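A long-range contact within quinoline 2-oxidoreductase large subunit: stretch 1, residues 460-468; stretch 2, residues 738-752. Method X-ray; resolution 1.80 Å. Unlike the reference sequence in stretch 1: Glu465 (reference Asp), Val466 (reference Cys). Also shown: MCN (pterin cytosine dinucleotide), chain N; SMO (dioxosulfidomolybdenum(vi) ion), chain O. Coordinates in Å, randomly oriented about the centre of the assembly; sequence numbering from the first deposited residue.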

# COMPACT_ATOMS: atom_id res chain seq x y z
N VAL B 460 19.71 13.17 -44.83
CA VAL B 460 18.79 12.05 -44.99
C VAL B 460 19.25 10.81 -44.25
O VAL B 460 20.44 10.51 -44.20
CB VAL B 460 18.61 11.69 -46.48
CG1 VAL B 460 17.70 10.47 -46.63
CG2 VAL B 460 18.01 12.87 -47.22
N SER B 461 18.30 10.11 -43.65
CA SER B 461 18.59 8.88 -42.93
C SER B 461 17.45 7.89 -43.11
O SER B 461 16.30 8.18 -42.76
CB SER B 461 18.79 9.16 -41.44
OG SER B 461 18.94 7.95 -40.72
N VAL B 462 17.76 6.72 -43.66
CA VAL B 462 16.77 5.67 -43.87
C VAL B 462 17.19 4.50 -42.99
O VAL B 462 18.37 4.14 -42.96
CB VAL B 462 16.73 5.24 -45.35
CG1 VAL B 462 15.74 4.10 -45.53
CG2 VAL B 462 16.35 6.44 -46.22
N PHE B 463 16.24 3.91 -42.28
CA PHE B 463 16.57 2.82 -41.37
C PHE B 463 15.55 1.69 -41.32
O PHE B 463 14.45 1.77 -41.86
CB PHE B 463 16.69 3.37 -39.94
CG PHE B 463 15.35 3.67 -39.30
CD1 PHE B 463 14.66 4.84 -39.62
CD2 PHE B 463 14.75 2.75 -38.46
CE1 PHE B 463 13.38 5.07 -39.12
CE2 PHE B 463 13.47 2.97 -37.95
CZ PHE B 463 12.78 4.14 -38.29
N ASN B 464 15.97 0.62 -40.64
CA ASN B 464 15.12 -0.52 -40.35
C ASN B 464 15.52 -0.73 -38.89
O ASN B 464 16.55 -0.21 -38.46
CB ASN B 464 15.41 -1.72 -41.28
CG ASN B 464 16.65 -2.51 -40.90
OD1 ASN B 464 17.52 -2.03 -40.19
ND2 ASN B 464 16.73 -3.73 -41.41
N GLU B 465 14.72 -1.46 -38.13
CA GLU B 465 15.00 -1.63 -36.71
C GLU B 465 14.42 -2.93 -36.16
O GLU B 465 13.30 -3.31 -36.51
CB GLU B 465 14.40 -0.43 -35.96
CG GLU B 465 14.23 -0.58 -34.46
CD GLU B 465 13.35 0.51 -33.85
OE1 GLU B 465 13.27 0.60 -32.61
OE2 GLU B 465 12.72 1.28 -34.61
N VAL B 466 15.18 -3.62 -35.31
CA VAL B 466 14.67 -4.85 -34.71
C VAL B 466 13.77 -4.45 -33.54
O VAL B 466 14.19 -3.69 -32.67
CB VAL B 466 15.82 -5.76 -34.21
CG1 VAL B 466 16.66 -6.24 -35.39
CG2 VAL B 466 16.68 -5.03 -33.20
N THR B 467 12.54 -4.95 -33.54
CA THR B 467 11.59 -4.64 -32.48
C THR B 467 11.01 -5.92 -31.89
O THR B 467 11.31 -7.02 -32.37
CB THR B 467 10.42 -3.76 -32.99
OG1 THR B 467 9.58 -4.52 -33.87
CG2 THR B 467 10.95 -2.55 -33.73
N GLY B 468 10.19 -5.79 -30.85
CA GLY B 468 9.60 -6.96 -30.21
C GLY B 468 10.71 -7.88 -29.74
O GLY B 468 10.54 -9.09 -29.63
N1 MCN N . 2.94 1.95 -30.01
C2 MCN N . 1.69 1.89 -30.71
N3 MCN N . 1.74 1.10 -31.85
C4 MCN N . 2.84 0.41 -32.34
C5 MCN N . 4.10 0.51 -31.58
C6 MCN N . 4.14 1.27 -30.44
O2 MCN N . 0.73 2.51 -30.33
N4 MCN N . 2.77 -0.32 -33.43
C1' MCN N . 2.92 2.80 -28.69
C2D MCN N . 2.73 1.88 -27.40
O2' MCN N . 1.94 2.60 -26.38
C3' MCN N . 4.15 1.56 -26.99
C4D MCN N . 4.92 2.82 -27.28
O4D MCN N . 4.17 3.49 -28.41
O3' MCN N . 4.19 1.21 -25.56
C5' MCN N . 6.45 2.64 -27.52
O5' MCN N . 6.56 1.63 -28.50
PA MCN N . 7.39 0.30 -28.34
O1A MCN N . 6.38 -0.81 -28.24
O2A MCN N . 8.40 0.35 -29.47
O3A MCN N . 8.38 0.28 -27.04
PB MCN N . 8.07 0.07 -25.48
O1B MCN N . 8.78 -1.17 -25.06
O2B MCN N . 6.60 0.17 -25.20
O3B MCN N . 8.74 1.36 -24.81
C10 MCN N . 10.12 1.40 -24.54
C9' MCN N . 10.71 2.31 -25.57
C8' MCN N . 12.21 2.39 -25.19
S8' MCN N . 13.11 0.85 -25.28
C7' MCN N . 12.88 3.50 -24.85
S7' MCN N . 14.61 3.58 -24.41
C6' MCN N . 12.07 4.84 -24.76
C7 MCN N . 10.86 4.80 -25.66
O9' MCN N . 10.07 3.65 -25.41
N5' MCN N . 11.84 5.06 -23.27
C4A MCN N . 10.78 6.04 -23.13
N8' MCN N . 10.01 6.02 -25.45
C4B MCN N . 9.93 6.55 -24.13
N1' MCN N . 8.91 7.51 -23.94
C2' MCN N . 8.76 7.96 -22.67
N2' MCN N . 7.81 8.88 -22.45
N3' MCN N . 9.53 7.49 -21.62
C4' MCN N . 10.58 6.51 -21.73
O4' MCN N . 11.20 6.15 -20.75
S SMO O . 17.35 1.89 -24.38
MO SMO O . 15.32 1.24 -24.36
OM2 SMO O . 16.10 -0.07 -25.20
OM1 SMO O . 15.12 0.83 -22.73
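Stretch 2 738-752: IKGMGESAMISAPAA

This is a buried, nearly antiparallel packing of a helix and its preceding cofactor-binding loop along one side of a beta strand, held by close side-chain contacts and two direct hydrogen bonds. The two stretches bury 544 Å² between them, counting both sides.

Stretch 1 is extended from Val460 to at least Val466. Its side chains alternate: the CA-to-CB bonds of Ser461, Phe463, Glu465 and Thr467 point toward stretch 2, while those of Val460, Val462, Asn464 and Val466 point away. Stretch 2 begins as a loop through Ile738, Lys739 and Gly740. A type I turn from Met741 to Ser744 then leads into a helix that continues beyond Ala752. The turn is closed by Ser744 N bonding to Met741 O at 2.9 Å, and Ser744 OG bonds to the same Met741 O at 2.8 Å. The helix is kinked at Pro750 and Ala751, whose N atoms lack a bond to the turn before. Proline has no amide hydrogen to give.

The strand and helix axes make an angle of 155° and approach to 6.7 Å. The start of stretch 2 therefore lies by the end of stretch 1, and the helix runs back toward Val460. The CA atoms of Thr467 and Gly740 are 5.0 Å apart, those of Glu465 and Ser744 7.0 Å, and those of Val460 and Ala752 4.8 Å.

At the loop end, Gly740 N donates a hydrogen bond to Thr467 OG1 at 3.1 Å, with a nearly straight angle of 163°. Gly740 fits closely here. An ideal CB on it would lie 2.9 Å from Thr467 CB, a clash.

Next comes Glu465, which differs from the reference sequence, where the residue is Asp. Its extended side chain reaches across toward stretch 2. Glu465 CG meets Ile747 CD1 at 3.5 Å, and Glu465 OE2 lies 3.4 Å from Ser744 CB. The carboxylates of Glu465 and Glu743 come close, with Glu465 OE1 4.1 Å from Glu743 OE1. Water 1 lies between them, its O 2.6 Å from Glu465 OE1 and 2.7 Å from Glu743 OE1, and is hydrogen-bonded to the carboxylates.

Phe463 packs against Ser744 and Ser748, four residues apart. Phe463 CZ is 3.7 Å from Ser744 CB, and Phe463 CD1 is 3.3 Å from Ser748 CB. Ser744 O lies over one face of the ring.

Farther along, Ser461 OG and Ser748 OG share a hydrogen bond of 2.7 Å. The residues around this bond are small, and the contacts are short: Ser461 OG is 3.4 Å from Ala751 CB, and Ser461 CB is 4.1 Å from Ala752 CB.

The loop also holds the pterin cytosine dinucleotide. Met741 N and Gly742 N both donate to MCN O2A, at 2.7 and 2.6 Å, and MCN N4 donates to Lys739 O at 2.8 Å. Glu743 OE2 lies 3.1 Å from SMO OM2, so the contact extends to the edge of the molybdenum site.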

# COMPACT_ATOMS: atom_id res chain seq x y z
N ILE B 738 1.03 -5.64 -35.30
CA ILE B 738 1.82 -4.66 -34.54
C ILE B 738 3.34 -4.86 -34.55
O ILE B 738 3.83 -5.98 -34.37
CB ILE B 738 1.35 -4.65 -33.07
CG1 ILE B 738 -0.09 -4.12 -32.98
CG2 ILE B 738 2.31 -3.82 -32.20
CD1 ILE B 738 -0.80 -4.47 -31.69
N LYS B 739 4.08 -3.77 -34.75
CA LYS B 739 5.54 -3.77 -34.69
C LYS B 739 5.94 -2.65 -33.72
O LYS B 739 5.12 -1.78 -33.41
CB LYS B 739 6.16 -3.48 -36.06
CG LYS B 739 5.94 -4.56 -37.10
CD LYS B 739 6.74 -4.25 -38.35
CE LYS B 739 6.56 -5.34 -39.41
NZ LYS B 739 7.37 -5.05 -40.61
N GLY B 740 7.18 -2.67 -33.23
CA GLY B 740 7.62 -1.64 -32.30
C GLY B 740 8.19 -0.41 -32.97
O GLY B 740 8.36 -0.39 -34.19
N MET B 741 8.50 0.63 -32.19
CA MET B 741 9.07 1.86 -32.76
C MET B 741 9.61 2.84 -31.71
O MET B 741 10.17 3.88 -32.06
CB MET B 741 8.03 2.58 -33.65
CG MET B 741 6.70 2.96 -32.98
SD MET B 741 6.80 4.29 -31.75
CE MET B 741 7.53 5.60 -32.70
N GLY B 742 9.46 2.51 -30.44
CA GLY B 742 9.93 3.38 -29.38
C GLY B 742 11.29 4.04 -29.59
O GLY B 742 11.46 5.23 -29.34
N GLU B 743 12.27 3.27 -30.06
CA GLU B 743 13.61 3.79 -30.27
C GLU B 743 13.89 4.36 -31.65
O GLU B 743 14.92 5.00 -31.85
CB GLU B 743 14.64 2.69 -30.03
CG GLU B 743 14.65 2.12 -28.63
CD GLU B 743 15.49 0.87 -28.56
OE1 GLU B 743 14.99 -0.20 -28.99
OE2 GLU B 743 16.65 0.94 -28.11
N SER B 744 12.99 4.12 -32.60
CA SER B 744 13.17 4.55 -33.98
C SER B 744 13.85 5.89 -34.24
O SER B 744 14.86 5.95 -34.95
CB SER B 744 11.83 4.51 -34.74
OG SER B 744 10.91 5.46 -34.22
N ALA B 745 13.32 6.97 -33.67
CA ALA B 745 13.89 8.29 -33.90
C ALA B 745 15.31 8.47 -33.36
O ALA B 745 16.08 9.23 -33.92
CB ALA B 745 12.97 9.37 -33.32
N MET B 746 15.64 7.78 -32.27
CA MET B 746 16.99 7.92 -31.71
C MET B 746 17.99 7.04 -32.43
O MET B 746 19.20 7.12 -32.18
CB MET B 746 17.00 7.63 -30.20
CG MET B 746 16.95 8.90 -29.35
SD MET B 746 18.32 10.06 -29.71
CE MET B 746 19.68 9.20 -28.90
N ILE B 747 17.50 6.18 -33.31
CA ILE B 747 18.39 5.34 -34.08
C ILE B 747 18.75 6.12 -35.34
O ILE B 747 19.91 6.25 -35.70
CB ILE B 747 17.71 4.02 -34.53
CG1 ILE B 747 17.48 3.10 -33.33
CG2 ILE B 747 18.55 3.32 -35.60
CD1 ILE B 747 16.68 1.86 -33.67
N SER B 748 17.72 6.68 -35.97
CA SER B 748 17.85 7.39 -37.24
C SER B 748 17.92 8.92 -37.26
O SER B 748 18.71 9.48 -38.01
CB SER B 748 16.71 6.92 -38.15
OG SER B 748 16.67 7.65 -39.37
N ALA B 749 17.10 9.60 -36.46
CA ALA B 749 17.14 11.06 -36.48
C ALA B 749 18.53 11.66 -36.23
O ALA B 749 18.88 12.68 -36.83
CB ALA B 749 16.12 11.63 -35.48
N PRO B 750 19.34 11.05 -35.35
CA PRO B 750 20.66 11.67 -35.16
C PRO B 750 21.45 11.69 -36.46
O PRO B 750 22.19 12.64 -36.75
CB PRO B 750 21.31 10.78 -34.10
CG PRO B 750 20.12 10.26 -33.32
CD PRO B 750 19.14 9.93 -34.42
N ALA B 751 21.30 10.63 -37.26
CA ALA B 751 22.01 10.53 -38.52
C ALA B 751 21.56 11.64 -39.47
O ALA B 751 22.37 12.22 -40.18
CB ALA B 751 21.76 9.16 -39.15
N ALA B 752 20.26 11.93 -39.46
CA ALA B 752 19.71 12.98 -40.32
C ALA B 752 20.34 14.34 -40.00
O ALA B 752 20.65 15.11 -40.92
CB ALA B 752 18.19 13.05 -40.16
O HOH W 1 14.88 -1.06 -31.50